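PDB 3I2D: E3 SUMO-protein ligase SIZ1 from Saccharomyces cerevisiae, which acts as an E3 ligase that promotes attachment of the ubiquitin-like modifier SUMO (Smt3) to septins and PCNA. Local coordinates for residues I66-S71 with E135-P140; F100-A105 with P173-Y178; L121-I126 with K193-F198. All coordinates share one frame; numbering follows the deposited sequence.

Contact 1 (I66-S71 with E135-P140); sequences IHFKES and EPIQFP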
# COMPACT_ATOMS: atom_id res chain seq x y z
N ILE A 66 -2.81 11.18 -16.18
CA ILE A 66 -2.21 10.95 -14.86
C ILE A 66 -2.85 9.82 -14.07
O ILE A 66 -4.07 9.70 -14.01
CB ILE A 66 -2.22 12.27 -14.01
CG1 ILE A 66 -1.17 13.23 -14.57
CG2 ILE A 66 -1.94 11.97 -12.52
CD1 ILE A 66 -1.14 14.58 -13.90
N HIS A 67 -2.02 8.98 -13.48
CA HIS A 67 -2.49 7.85 -12.71
C HIS A 67 -1.56 7.63 -11.54
O HIS A 67 -0.44 7.15 -11.70
CB HIS A 67 -2.53 6.60 -13.59
CG HIS A 67 -3.03 5.39 -12.88
ND1 HIS A 67 -4.32 5.30 -12.39
CD2 HIS A 67 -2.41 4.24 -12.52
CE1 HIS A 67 -4.47 4.14 -11.77
NE2 HIS A 67 -3.33 3.48 -11.83
N PHE A 68 -2.01 7.95 -10.34
CA PHE A 68 -1.13 7.78 -9.20
C PHE A 68 -0.77 6.34 -8.87
O PHE A 68 -1.61 5.45 -8.96
CB PHE A 68 -1.74 8.46 -7.97
CG PHE A 68 -1.92 9.93 -8.14
CD1 PHE A 68 -3.16 10.46 -8.48
CD2 PHE A 68 -0.84 10.79 -8.03
CE1 PHE A 68 -3.32 11.82 -8.72
CE2 PHE A 68 -0.99 12.15 -8.27
CZ PHE A 68 -2.24 12.66 -8.61
N LYS A 69 0.50 6.13 -8.50
CA LYS A 69 0.97 4.81 -8.12
C LYS A 69 0.02 4.29 -7.06
O LYS A 69 -0.26 4.96 -6.06
CB LYS A 69 2.38 4.88 -7.52
CG LYS A 69 3.48 5.22 -8.48
CD LYS A 69 4.84 5.05 -7.81
CE LYS A 69 5.98 5.56 -8.67
NZ LYS A 69 7.30 5.33 -8.01
N GLU A 70 -0.46 3.07 -7.28
CA GLU A 70 -1.41 2.48 -6.36
C GLU A 70 -0.81 1.88 -5.10
O GLU A 70 0.39 1.68 -4.98
CB GLU A 70 -2.23 1.41 -7.08
CG GLU A 70 -3.09 1.93 -8.21
CD GLU A 70 -3.25 0.89 -9.30
OE1 GLU A 70 -3.63 -0.25 -8.96
OE2 GLU A 70 -3.00 1.21 -10.48
N SER A 71 -1.71 1.63 -4.16
CA SER A 71 -1.39 1.01 -2.90
C SER A 71 -2.54 0.05 -2.68
O SER A 71 -3.70 0.38 -2.96
CB SER A 71 -1.38 2.03 -1.77
OG SER A 71 -1.19 1.38 -0.53
N GLU A 135 2.32 8.00 -11.78
CA GLU A 135 2.60 9.19 -11.00
C GLU A 135 2.91 8.99 -9.52
O GLU A 135 2.23 8.24 -8.82
CB GLU A 135 1.39 10.13 -11.13
CG GLU A 135 1.63 11.54 -10.63
CD GLU A 135 2.15 12.47 -11.72
OE1 GLU A 135 2.92 12.02 -12.58
OE2 GLU A 135 1.80 13.66 -11.69
N PRO A 136 3.98 9.64 -9.02
CA PRO A 136 4.30 9.48 -7.59
C PRO A 136 3.46 10.53 -6.90
O PRO A 136 3.21 11.59 -7.47
CB PRO A 136 5.78 9.84 -7.50
CG PRO A 136 6.26 9.88 -8.95
CD PRO A 136 5.06 10.35 -9.72
N ILE A 137 3.00 10.26 -5.69
CA ILE A 137 2.22 11.29 -5.00
C ILE A 137 3.22 12.32 -4.49
O ILE A 137 4.07 12.01 -3.67
CB ILE A 137 1.45 10.71 -3.83
CG1 ILE A 137 0.34 9.80 -4.36
CG2 ILE A 137 0.90 11.84 -2.97
CD1 ILE A 137 -0.33 8.96 -3.29
N GLN A 138 3.12 13.54 -4.99
CA GLN A 138 4.04 14.57 -4.57
C GLN A 138 3.46 15.97 -4.57
O GLN A 138 3.16 16.53 -5.62
CB GLN A 138 5.26 14.55 -5.46
CG GLN A 138 6.42 15.30 -4.87
CD GLN A 138 7.57 15.41 -5.83
OE1 GLN A 138 7.49 16.12 -6.83
NE2 GLN A 138 8.65 14.69 -5.55
N PHE A 139 3.31 16.52 -3.36
CA PHE A 139 2.81 17.87 -3.13
C PHE A 139 3.98 18.87 -3.17
O PHE A 139 5.11 18.52 -2.86
CB PHE A 139 2.18 17.96 -1.75
CG PHE A 139 0.81 17.40 -1.68
CD1 PHE A 139 0.59 16.03 -1.78
CD2 PHE A 139 -0.29 18.24 -1.55
CE1 PHE A 139 -0.70 15.52 -1.74
CE2 PHE A 139 -1.57 17.74 -1.51
CZ PHE A 139 -1.78 16.37 -1.61
N PRO A 140 3.72 20.12 -3.56
CA PRO A 140 4.85 21.05 -3.56
C PRO A 140 5.19 21.43 -2.11
O PRO A 140 4.31 21.50 -1.27
CB PRO A 140 4.32 22.23 -4.36
CG PRO A 140 2.85 22.21 -4.06
CD PRO A 140 2.53 20.73 -4.19
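Phe68 and Glu135 are joined by a single beta bridge between two loops of the PINIT domain, the first leading into strand 74-90 and the second running from strand 117-125 to strand 143-147. The backbone of Glu135 serves both sides of Phe68: its O accepts a nearly straight bond from Lys69 N at 2.7 Å, in the carbonyl plane, while its N makes a weak, bent bond to His67 O at 2.9 Å.

Between these bonds the Glu135 side chain sets out alongside the Phe68 ring. Glu135 CB sits 3.5 Å from His67 O and also reaches Phe68 CD2. Glu135 CG, anti to the backbone N (chi1 -167°), comes within 3.6 Å of Phe68 CE2, approaching obliquely. The chain then bends at chi2 (90°), taking Glu135 CD to Ile66 CG2 at 4.2 Å. At the tip, Glu135 OE2 meets Ile66 CD1 at 3.8 Å, and the carboxylate plane stands 65° from the Phe68 ring. Ile66 CG2 in turn lies over one face of that ring, offset toward the rim. Farther on, Ile137 CG1 touches Phe68 CD2 at 4.0 Å.

The polar hold across the contact is thus entirely backbone, made without any atom of the Glu135 side chain. The aliphatic part of Glu135 behaves as one more apolar group beside Phe68. Buried, with Ile66 on one side and the carbonyl of Met125 nearby, the carboxylate would probably have a raised pKa.

Contact 2 (F100-A105 with P173-Y178); sequences FKLSKA and PHLKPY
Phe100 meets Leu175 through one edge of its ring: Leu175 CD2 lies near the ring plane, 3.8 Å from Phe100 CE1 and about as far from CZ. The two side chains cross at about a right angle.

The Lys101 side chain bends at chi3 and chi4 and curls back to the other segment. Its NZ gives a weak hydrogen bond to Tyr178 O at 3.3 Å, while the backbone N of Lys101 is bound to Glu82 OE2.

Leu102 points toward the facing loop, and its CD1 packs on CD1 of Leu175, the two side chains again meeting at roughly a right angle. Leu175 thus splits its two methyls, CD2 to Phe100 and CD1 to Leu102. All this takes place in the PINIT domain, where the turn from strand 93-100 into helix 104-111 packs on the loop between strands 169-170 and 182-191. Phe100 and Asn182 are also paired through their backbones, so that strand 93-100 is tied to strand 182-191 right beside the leucine contact. Leu110 of the helix touches both Leu102 and Leu175, adding a third leucine to the apolar cluster.

Ser103 holds the N-cap position of helix 104-111, its OG accepting a hydrogen bond from Asp106 N. The carbonyl O of Ser103 lies 3.8 Å from Tyr178 CE1, placed obliquely to the ring.

Lys104, in the first turn of the helix, receives the rim of that ring. Its CA lies in the ring plane of Tyr178, 3.6 Å from Tyr178 CE1, and the Tyr178 hydroxyl OH comes close to both CB and CG of Lys104.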
# COMPACT_ATOMS: atom_id res chain seq x y z
N PHE A 100 -16.84 22.88 -3.58
CA PHE A 100 -17.59 21.74 -4.07
C PHE A 100 -18.59 21.33 -3.00
O PHE A 100 -18.33 21.49 -1.81
CB PHE A 100 -16.62 20.58 -4.37
CG PHE A 100 -15.86 20.10 -3.15
CD1 PHE A 100 -16.29 18.99 -2.43
CD2 PHE A 100 -14.75 20.80 -2.69
CE1 PHE A 100 -15.65 18.59 -1.27
CE2 PHE A 100 -14.10 20.41 -1.52
CZ PHE A 100 -14.55 19.30 -0.81
N LYS A 101 -19.74 20.82 -3.44
CA LYS A 101 -20.76 20.33 -2.52
C LYS A 101 -20.88 18.83 -2.77
O LYS A 101 -20.89 18.38 -3.91
CB LYS A 101 -22.11 21.01 -2.78
CG LYS A 101 -22.22 22.42 -2.24
CD LYS A 101 -23.67 22.86 -2.10
CE LYS A 101 -24.38 22.16 -0.93
NZ LYS A 101 -24.47 20.67 -1.05
N LEU A 102 -20.97 18.06 -1.69
CA LEU A 102 -21.08 16.62 -1.84
C LEU A 102 -22.47 16.21 -2.27
O LEU A 102 -23.46 16.53 -1.61
CB LEU A 102 -20.73 15.92 -0.53
CG LEU A 102 -19.24 15.90 -0.19
CD1 LEU A 102 -19.02 15.05 1.04
CD2 LEU A 102 -18.46 15.35 -1.39
N SER A 103 -22.55 15.48 -3.38
CA SER A 103 -23.83 15.01 -3.89
C SER A 103 -24.43 14.01 -2.91
O SER A 103 -23.84 13.66 -1.89
CB SER A 103 -23.66 14.34 -5.25
OG SER A 103 -23.10 13.05 -5.10
N LYS A 104 -25.64 13.56 -3.23
CA LYS A 104 -26.32 12.58 -2.39
C LYS A 104 -25.39 11.38 -2.31
O LYS A 104 -24.82 11.10 -1.25
CB LYS A 104 -27.65 12.20 -3.05
CG LYS A 104 -28.55 11.24 -2.26
CD LYS A 104 -29.83 10.95 -3.07
CE LYS A 104 -30.77 9.99 -2.36
NZ LYS A 104 -32.02 9.75 -3.15
N ALA A 105 -25.21 10.70 -3.44
CA ALA A 105 -24.38 9.51 -3.56
C ALA A 105 -22.99 9.61 -2.91
O ALA A 105 -22.50 8.63 -2.35
CB ALA A 105 -24.24 9.13 -5.03
N PRO A 173 -12.54 14.38 7.67
CA PRO A 173 -13.02 14.86 8.96
C PRO A 173 -13.36 16.35 9.03
O PRO A 173 -13.81 16.83 10.07
CB PRO A 173 -11.89 14.49 9.92
CG PRO A 173 -10.67 14.56 9.06
CD PRO A 173 -11.15 13.88 7.78
N HIS A 174 -13.16 17.09 7.95
CA HIS A 174 -13.44 18.53 7.95
C HIS A 174 -14.48 18.96 6.93
O HIS A 174 -14.64 20.15 6.67
CB HIS A 174 -12.15 19.31 7.73
CG HIS A 174 -11.06 18.92 8.66
ND1 HIS A 174 -11.09 19.21 10.01
CD2 HIS A 174 -9.94 18.18 8.46
CE1 HIS A 174 -10.05 18.66 10.60
NE2 HIS A 174 -9.34 18.02 9.69
N LEU A 175 -15.17 18.00 6.34
CA LEU A 175 -16.21 18.33 5.38
C LEU A 175 -17.37 18.95 6.17
O LEU A 175 -17.53 18.66 7.36
CB LEU A 175 -16.71 17.08 4.65
CG LEU A 175 -15.86 16.50 3.53
CD1 LEU A 175 -16.49 15.21 3.05
CD2 LEU A 175 -15.75 17.49 2.38
N LYS A 176 -18.15 19.81 5.52
CA LYS A 176 -19.30 20.42 6.17
C LYS A 176 -20.51 19.50 5.93
O LYS A 176 -20.41 18.55 5.14
CB LYS A 176 -19.55 21.82 5.59
CG LYS A 176 -18.66 22.90 6.16
CD LYS A 176 -18.97 24.27 5.54
CE LYS A 176 -18.14 25.38 6.17
NZ LYS A 176 -18.33 25.44 7.64
N PRO A 177 -21.64 19.75 6.62
CA PRO A 177 -22.86 18.93 6.49
C PRO A 177 -23.51 18.87 5.11
O PRO A 177 -23.67 19.89 4.43
CB PRO A 177 -23.78 19.53 7.55
CG PRO A 177 -22.82 19.99 8.62
CD PRO A 177 -21.75 20.66 7.78
N TYR A 178 -23.89 17.66 4.70
CA TYR A 178 -24.53 17.35 3.42
C TYR A 178 -24.74 18.52 2.45
O TYR A 178 -23.99 18.67 1.48
CB TYR A 178 -25.89 16.68 3.68
CG TYR A 178 -26.52 16.09 2.44
CD1 TYR A 178 -25.94 15.00 1.78
CD2 TYR A 178 -27.68 16.65 1.90
CE1 TYR A 178 -26.51 14.47 0.62
CE2 TYR A 178 -28.25 16.13 0.73
CZ TYR A 178 -27.66 15.05 0.10
OH TYR A 178 -28.20 14.55 -1.06

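Contact 3 (L121-I126 with K193-F198); sequences LFSGMI and KEYKLF
Strands 117-125 and 195-204 form the central antiparallel pair of a four-stranded sheet in the PINIT domain, and here Phe122 faces Phe198 while Gly124 faces Lys196, both as hydrogen-bonded pairs. Phe122 N bonds to Phe198 O at 2.8 Å, nearly straight, and Phe198 N returns a bond to Phe122 O from above the carbonyl plane. Gly124 and Lys196 exchange a second pair, the shorter from Lys196 N to Gly124 O at 2.8 Å. Just past the strand, Ile126 N adds a fifth bond to Glu194 O at 3.0 Å.

Between the paired residues, Ser123 and Leu197 form a non-hydrogen-bonded pair on one face of the sheet, CB of Ser123 3.9 Å from CG of Leu197. Ser123 OG is bound to Gln138 O outside the pair. Phe122, Lys196 and Phe198 start out on the other face, where Lys196 NZ finds Asn86 OD1.

At the C-terminal end of strand 117-125 the side chains of Met125 and Tyr195 lie side by side, pointing the same way. Met125 CG, anti to the carbonyl carbon (chi1 -52°), touches Tyr195 CE2 at 3.7 Å, and Met125 SD stands 5.4 Å from the Tyr195 ring centroid in an oblique Met-aromatic contact. An alanine at Tyr195 would probably open a gap beside Met125 and leave its CG and sulfur without their aromatic partner.

Beyond this pair, strand 195-204 is flanked by strand 74-90, through backbone bonds of Tyr195 with Val87 and Leu197 with Met85, and strand 117-125 by strand 169-170, through Leu121 and Ala169.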
# COMPACT_ATOMS: atom_id res chain seq x y z
N LEU A 121 -6.96 13.86 -0.99
CA LEU A 121 -6.53 14.82 -1.97
C LEU A 121 -5.15 14.32 -2.43
O LEU A 121 -4.29 14.00 -1.60
CB LEU A 121 -6.43 16.20 -1.36
CG LEU A 121 -5.95 17.29 -2.32
CD1 LEU A 121 -6.85 17.35 -3.55
CD2 LEU A 121 -5.93 18.60 -1.56
N PHE A 122 -4.97 14.21 -3.74
CA PHE A 122 -3.71 13.75 -4.30
C PHE A 122 -3.03 14.90 -5.02
O PHE A 122 -3.69 15.87 -5.42
CB PHE A 122 -3.91 12.62 -5.32
CG PHE A 122 -4.29 11.31 -4.70
CD1 PHE A 122 -5.57 11.12 -4.18
CD2 PHE A 122 -3.38 10.27 -4.63
CE1 PHE A 122 -5.92 9.92 -3.61
CE2 PHE A 122 -3.72 9.06 -4.06
CZ PHE A 122 -4.99 8.89 -3.55
N SER A 123 -1.73 14.78 -5.20
CA SER A 123 -0.97 15.78 -5.90
C SER A 123 0.12 15.10 -6.68
O SER A 123 0.68 14.12 -6.23
CB SER A 123 -0.36 16.76 -4.91
OG SER A 123 0.43 17.72 -5.59
N GLY A 124 0.41 15.61 -7.87
CA GLY A 124 1.46 15.03 -8.68
C GLY A 124 2.00 16.11 -9.59
O GLY A 124 1.37 17.15 -9.74
N MET A 125 3.15 15.90 -10.19
CA MET A 125 3.69 16.92 -11.08
C MET A 125 3.15 16.72 -12.49
O MET A 125 2.87 15.59 -12.89
CB MET A 125 5.22 16.85 -11.14
CG MET A 125 5.91 16.87 -9.80
SD MET A 125 7.67 16.69 -10.08
CE MET A 125 8.24 18.20 -9.35
N ILE A 126 3.00 17.81 -13.23
CA ILE A 126 2.52 17.73 -14.60
C ILE A 126 3.63 17.10 -15.46
O ILE A 126 3.36 16.38 -16.42
CB ILE A 126 2.15 19.13 -15.12
CG1 ILE A 126 0.74 19.50 -14.67
CG2 ILE A 126 2.18 19.16 -16.64
CD1 ILE A 126 0.53 19.47 -13.18
N LYS A 193 8.17 23.70 -10.53
CA LYS A 193 7.44 22.81 -11.42
C LYS A 193 5.95 22.98 -11.19
O LYS A 193 5.55 23.52 -10.16
CB LYS A 193 7.87 21.37 -11.14
CG LYS A 193 9.35 21.26 -10.87
CD LYS A 193 9.94 19.90 -11.22
CE LYS A 193 9.79 19.56 -12.70
NZ LYS A 193 10.31 18.18 -12.96
N GLU A 194 5.12 22.55 -12.14
CA GLU A 194 3.67 22.63 -11.99
C GLU A 194 3.14 21.34 -11.39
O GLU A 194 3.70 20.27 -11.61
CB GLU A 194 2.99 22.86 -13.33
CG GLU A 194 2.90 24.32 -13.73
CD GLU A 194 1.98 24.54 -14.91
OE1 GLU A 194 2.22 23.91 -15.97
OE2 GLU A 194 1.01 25.33 -14.77
N TYR A 195 2.07 21.43 -10.61
CA TYR A 195 1.47 20.26 -9.99
C TYR A 195 -0.03 20.26 -10.21
O TYR A 195 -0.64 21.31 -10.39
CB TYR A 195 1.73 20.23 -8.48
CG TYR A 195 3.17 20.25 -8.04
CD1 TYR A 195 3.96 21.40 -8.17
CD2 TYR A 195 3.73 19.13 -7.43
CE1 TYR A 195 5.27 21.42 -7.70
CE2 TYR A 195 5.03 19.14 -6.96
CZ TYR A 195 5.79 20.29 -7.10
OH TYR A 195 7.07 20.28 -6.62
N LYS A 196 -0.65 19.09 -10.19
CA LYS A 196 -2.08 19.02 -10.37
C LYS A 196 -2.64 18.19 -9.22
O LYS A 196 -2.09 17.15 -8.88
CB LYS A 196 -2.42 18.39 -11.73
CG LYS A 196 -3.82 18.67 -12.21
CD LYS A 196 -4.01 18.18 -13.64
CE LYS A 196 -5.41 18.47 -14.18
NZ LYS A 196 -5.73 19.93 -14.28
N LEU A 197 -3.71 18.67 -8.60
CA LEU A 197 -4.31 17.95 -7.49
C LEU A 197 -5.65 17.36 -7.90
O LEU A 197 -6.31 17.87 -8.80
CB LEU A 197 -4.49 18.87 -6.29
CG LEU A 197 -3.19 19.37 -5.65
CD1 LEU A 197 -2.46 20.32 -6.59
CD2 LEU A 197 -3.53 20.08 -4.36
N PHE A 198 -6.03 16.26 -7.26
CA PHE A 198 -7.30 15.60 -7.53
C PHE A 198 -7.94 15.19 -6.22
O PHE A 198 -7.25 14.82 -5.28
CB PHE A 198 -7.10 14.34 -8.35
CG PHE A 198 -6.47 14.57 -9.68
CD1 PHE A 198 -5.11 14.78 -9.80
CD2 PHE A 198 -7.25 14.55 -10.83
CE1 PHE A 198 -4.52 14.96 -11.04
CE2 PHE A 198 -6.68 14.73 -12.07
CZ PHE A 198 -5.31 14.93 -12.19

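Contacts 1 and 3 are neighbours, their centres about 8 Å apart. Gln138 N of contact 1 probably hydrogen-bonds to Ser123 O of contact 3 at 2.8 Å, and the rings of Phe68 and Phe122 meet between them, so the bridged loops lie against the sheet pair. Contact 2 stands apart: its centre is about 22 Å from that of contact 3 and about 24 Å from that of contact 1, with nearest atoms about 8 and 13 Å away. All three lie in the PINIT domain, and their segments alternate along the chain. None belongs to the zinc site of Cys268, His270, Cys291 and Cys294 in the SP-RING part, which mediates interaction with UBC9.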